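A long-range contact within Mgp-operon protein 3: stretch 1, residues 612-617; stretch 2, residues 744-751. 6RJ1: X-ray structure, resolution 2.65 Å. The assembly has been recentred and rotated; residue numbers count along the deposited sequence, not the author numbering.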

ATOM      1  N   LEU A 612      -7.315  -8.328  37.554  1.00115.99           N
ATOM      2  CA  LEU A 612      -7.544  -9.477  38.459  1.00117.37           C
ATOM      3  C   LEU A 612      -7.060 -10.858  37.861  1.00122.47           C
ATOM      4  O   LEU A 612      -6.010 -11.345  38.283  1.00122.77           O
ATOM      5  N   ASP A 613      -7.801 -11.460  36.908  1.00118.84           N
ATOM      6  CA  ASP A 613      -7.503 -12.736  36.236  1.00118.59           C
ATOM      7  C   ASP A 613      -8.063 -12.720  34.781  1.00119.43           C
ATOM      8  O   ASP A 613      -8.399 -13.765  34.203  1.00118.84           O
ATOM      9  N   THR A 614      -8.150 -11.504  34.210  1.00112.95           N
ATOM     10  CA  THR A 614      -8.610 -11.204  32.855  1.00110.87           C
ATOM     11  C   THR A 614      -7.713 -10.128  32.264  1.00109.21           C
ATOM     12  O   THR A 614      -7.685  -9.001  32.760  1.00108.71           O
ATOM     13  N   PHE A 615      -6.949 -10.492  31.225  1.00101.26           N
ATOM     14  CA  PHE A 615      -6.029  -9.575  30.564  1.00 98.53           C
ATOM     15  C   PHE A 615      -6.676  -8.804  29.419  1.00 95.37           C
ATOM     16  O   PHE A 615      -7.790  -9.116  29.003  1.00 94.45           O
ATOM     17  N   ALA A 616      -5.968  -7.770  28.937  1.00 86.78           N
ATOM     18  CA  ALA A 616      -6.311  -6.903  27.810  1.00 83.65           C
ATOM     19  C   ALA A 616      -5.005  -6.277  27.337  1.00 83.90           C
ATOM     20  O   ALA A 616      -4.093  -6.049  28.150  1.00 83.30           O
ATOM     21  N   TYR A 617      -4.888  -6.034  26.026  1.00 77.17           N
ATOM     22  CA  TYR A 617      -3.671  -5.438  25.479  1.00 75.36           C
ATOM     23  C   TYR A 617      -3.804  -3.915  25.267  1.00 74.04           C
ATOM     24  O   TYR A 617      -2.895  -3.288  24.738  1.00 72.43           O
ATOM     25  N   PRO A 744      -5.354 -15.090  19.298  1.00107.76           N
ATOM     26  CA  PRO A 744      -5.619 -14.979  20.740  1.00108.75           C
ATOM     27  C   PRO A 744      -6.932 -14.272  21.085  1.00115.18           C
ATOM     28  O   PRO A 744      -7.604 -13.738  20.203  1.00114.92           O
ATOM     29  N   GLU A 745      -7.309 -14.298  22.373  1.00113.47           N
ATOM     30  CA  GLU A 745      -8.527 -13.658  22.866  1.00114.13           C
ATOM     31  C   GLU A 745      -8.330 -13.124  24.272  1.00119.57           C
ATOM     32  O   GLU A 745      -7.831 -13.844  25.137  1.00119.19           O
ATOM     33  N   ALA A 746      -8.678 -11.844  24.485  1.00117.63           N
ATOM     34  CA  ALA A 746      -8.532 -11.165  25.773  1.00118.15           C
ATOM     35  C   ALA A 746      -9.757 -11.339  26.664  1.00124.66           C
ATOM     36  O   ALA A 746     -10.890 -11.212  26.194  1.00123.95           O
ATOM     37  N   GLY A 747      -9.502 -11.631  27.938  1.00124.12           N
ATOM     38  CA  GLY A 747     -10.524 -11.828  28.961  1.00125.32           C
ATOM     39  C   GLY A 747     -10.653 -13.246  29.488  1.00132.58           C
ATOM     40  O   GLY A 747     -11.611 -13.549  30.208  1.00132.46           O
ATOM     41  N   ASN A 748      -9.680 -14.119  29.149  1.00131.21           N
ATOM     42  CA  ASN A 748      -9.672 -15.536  29.519  1.00131.85           C
ATOM     43  C   ASN A 748      -9.229 -15.804  30.976  1.00137.87           C
ATOM     44  O   ASN A 748      -9.736 -15.163  31.902  1.00137.32           O
ATOM     45  N   ARG A 749      -8.312 -16.778  31.166  1.00136.00           N
ATOM     46  CA  ARG A 749      -7.810 -17.253  32.460  1.00136.35           C
ATOM     47  C   ARG A 749      -6.275 -17.491  32.442  1.00141.88           C
ATOM     48  O   ARG A 749      -5.787 -18.432  33.086  1.00141.70           O
ATOM     49  N   ARG A 750      -5.523 -16.617  31.709  1.00139.12           N
ATOM     50  CA  ARG A 750      -4.060 -16.649  31.479  1.00139.13           C
ATOM     51  C   ARG A 750      -3.652 -17.785  30.512  1.00143.64           C
ATOM     52  O   ARG A 750      -2.874 -17.537  29.583  1.00143.24           O
ATOM     53  N   ARG A 751      -4.204 -19.015  30.735  1.00140.12           N
ATOM     54  CA  ARG A 751      -3.993 -20.273  29.997  1.00162.05           C
ATOM     55  C   ARG A 751      -2.686 -20.949  30.442  1.00187.28           C
ATOM     56  O   ARG A 751      -2.687 -21.711  31.411  1.00144.93           O
TER

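The contact between residues 612-617 and 744-751 of Mgp-operon protein 3 is a small packing of one aromatic side chain against a loop, made by van der Waals contact, with no hydrogen bond between the stretches. It illustrates a general principle: where two irregular segments meet, a single aromatic residue can supply the largest single share of the buried surface. Of the 401 Å² buried in all, F615 gives the largest share of any residue. Its CA-to-CB bond points sideways, but a p rotamer (chi1 53°, chi2 79°) carries the ring into the bend of the second stretch. There CE1 of F615 lies 3.4 Å from the carbonyl O of E745, and CE2 of F615 lies 3.7 Å from CA of R750, which sits at the ring edge. The apolar part of the contact is modest: CD1 of F615 is 4.2 Å from CB of A746, whose methyl also approaches CA of A616 at 4.1 Å.

T614, in the t rotamer, places its OG1 only 3.0 Å from CA of G747. So close an approach is made to a residue without a side chain, although the backbone angles of G747 by themselves call for glycine. Nearby, the O of F615 and the N of G747 are 3.2 Å apart, but the angle is too poor for a hydrogen bond.

At D613 and N748, proximity likewise brings no polar pairing. The carbonyl O of D613 and that of N748 are 3.0 Å apart, two acceptors with no proton to share, while OD1 of D613 reaches to 3.9 Å from CA of R749. The closest contacts of R749 and R750 are through CA: the CA-to-CB bond of R749 points away, and the extended R750 side chain, with chi1 to chi3 all t, leads its end away from the first stretch.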

ATOM      1  CB  LEU A 612      -8.993  -9.566  39.066  1.00117.84           C
ATOM      2  CG  LEU A 612     -10.348  -9.514  38.253  1.00123.16           C
ATOM      3  CD1 LEU A 612     -10.618  -8.197  37.503  1.00123.28           C
ATOM      4  CD2 LEU A 612     -10.708 -10.810  37.542  1.00125.87           C
ATOM      5  CB  ASP A 613      -8.068 -13.920  37.055  1.00121.26           C
ATOM      6  CG  ASP A 613      -7.232 -15.191  37.009  1.00135.91           C
ATOM      7  OD1 ASP A 613      -6.901 -15.652  35.885  1.00136.75           O
ATOM      8  OD2 ASP A 613      -6.929 -15.740  38.095  1.00142.60           O
ATOM      9  CB  THR A 614     -10.137 -10.908  32.781  1.00121.14           C
ATOM     10  OG1 THR A 614     -10.427 -10.239  31.554  1.00120.52           O
ATOM     11  CG2 THR A 614     -10.659 -10.059  33.936  1.00119.90           C
ATOM     12  CB  PHE A 615      -4.742 -10.297  30.107  1.00100.70           C
ATOM     13  CG  PHE A 615      -4.916 -11.540  29.261  1.00102.92           C
ATOM     14  CD1 PHE A 615      -5.193 -11.443  27.899  1.00106.47           C
ATOM     15  CD2 PHE A 615      -4.736 -12.804  29.810  1.00105.86           C
ATOM     16  CE1 PHE A 615      -5.343 -12.592  27.114  1.00107.68           C
ATOM     17  CE2 PHE A 615      -4.883 -13.956  29.024  1.00109.12           C
ATOM     18  CZ  PHE A 615      -5.184 -13.841  27.681  1.00107.35           C
ATOM     19  CB  ALA A 616      -7.290  -5.819  28.237  1.00 83.92           C
ATOM     20  CB  TYR A 617      -3.216  -6.186  24.216  1.00 76.82           C
ATOM     21  CG  TYR A 617      -2.536  -7.503  24.530  1.00 79.11           C
ATOM     22  CD1 TYR A 617      -1.195  -7.548  24.902  1.00 81.34           C
ATOM     23  CD2 TYR A 617      -3.233  -8.704  24.458  1.00 80.05           C
ATOM     24  CE1 TYR A 617      -0.562  -8.757  25.187  1.00 82.46           C
ATOM     25  CE2 TYR A 617      -2.613  -9.921  24.746  1.00 81.08           C
ATOM     26  CZ  TYR A 617      -1.275  -9.942  25.108  1.00 89.32           C
ATOM     27  OH  TYR A 617      -0.653 -11.135  25.399  1.00 90.54           O
ATOM     28  CB  PRO A 744      -4.382 -14.239  21.276  1.00110.39           C
ATOM     29  CG  PRO A 744      -3.606 -13.784  20.069  1.00114.26           C
ATOM     30  CD  PRO A 744      -4.410 -14.054  18.848  1.00109.56           C
ATOM     31  CB  GLU A 745      -9.769 -14.571  22.746  1.00115.70           C
ATOM     32  CG  GLU A 745      -9.506 -16.072  22.808  1.00127.10           C
ATOM     33  CD  GLU A 745     -10.508 -16.944  22.070  1.00143.51           C
ATOM     34  OE1 GLU A 745     -10.967 -17.950  22.659  1.00139.03           O
ATOM     35  OE2 GLU A 745     -10.832 -16.625  20.902  1.00130.59           O
ATOM     36  CB  ALA A 746      -8.240  -9.687  25.560  1.00118.77           C
ATOM     37  CB  ASN A 748      -8.846 -16.362  28.508  1.00131.69           C
ATOM     38  CG  ASN A 748      -9.444 -16.483  27.116  1.00150.05           C
ATOM     39  OD1 ASN A 748      -8.722 -16.499  26.115  1.00141.35           O
ATOM     40  ND2 ASN A 748     -10.766 -16.595  27.010  1.00141.20           N
ATOM     41  CB  ARG A 749      -8.578 -18.541  32.849  1.00135.42           C
ATOM     42  CG  ARG A 749      -8.620 -19.599  31.734  1.00140.65           C
ATOM     43  CD  ARG A 749      -9.637 -20.700  31.976  1.00143.85           C
ATOM     44  NE  ARG A 749     -11.002 -20.286  31.644  1.00140.93           N
ATOM     45  CZ  ARG A 749     -11.975 -20.110  32.535  1.00146.48           C
ATOM     46  NH1 ARG A 749     -11.747 -20.315  33.828  1.00129.58           N
ATOM     47  NH2 ARG A 749     -13.183 -19.732  32.140  1.00126.86           N
ATOM     48  CB  ARG A 750      -3.234 -16.673  32.795  1.00138.81           C
ATOM     49  CG  ARG A 750      -1.717 -16.554  32.602  1.00146.66           C
ATOM     50  CD  ARG A 750      -0.931 -16.890  33.859  1.00153.22           C
ATOM     51  NE  ARG A 750       0.490 -17.108  33.569  1.00158.53           N
ATOM     52  CZ  ARG A 750       1.429 -17.311  34.490  1.00170.77           C
ATOM     53  NH1 ARG A 750       2.691 -17.503  34.127  1.00156.82           N
ATOM     54  NH2 ARG A 750       1.115 -17.318  35.780  1.00156.00           N
ATOM     55  CB  ARG A 751      -4.116 -20.088  28.458  1.00161.45           C
ATOM     56  CG  ARG A 751      -3.335 -21.060  27.562  1.00168.95           C
ATOM     57  CD  ARG A 751      -1.993 -20.495  27.099  1.00175.36           C
ATOM     58  NE  ARG A 751      -2.132 -19.267  26.309  1.00179.86           N
ATOM     59  CZ  ARG A 751      -2.041 -19.208  24.984  1.00189.92           C
ATOM     60  NH1 ARG A 751      -2.182 -18.050  24.355  1.00173.77           N
ATOM     61  NH2 ARG A 751      -1.804 -20.307  24.277  1.00176.10           N
TER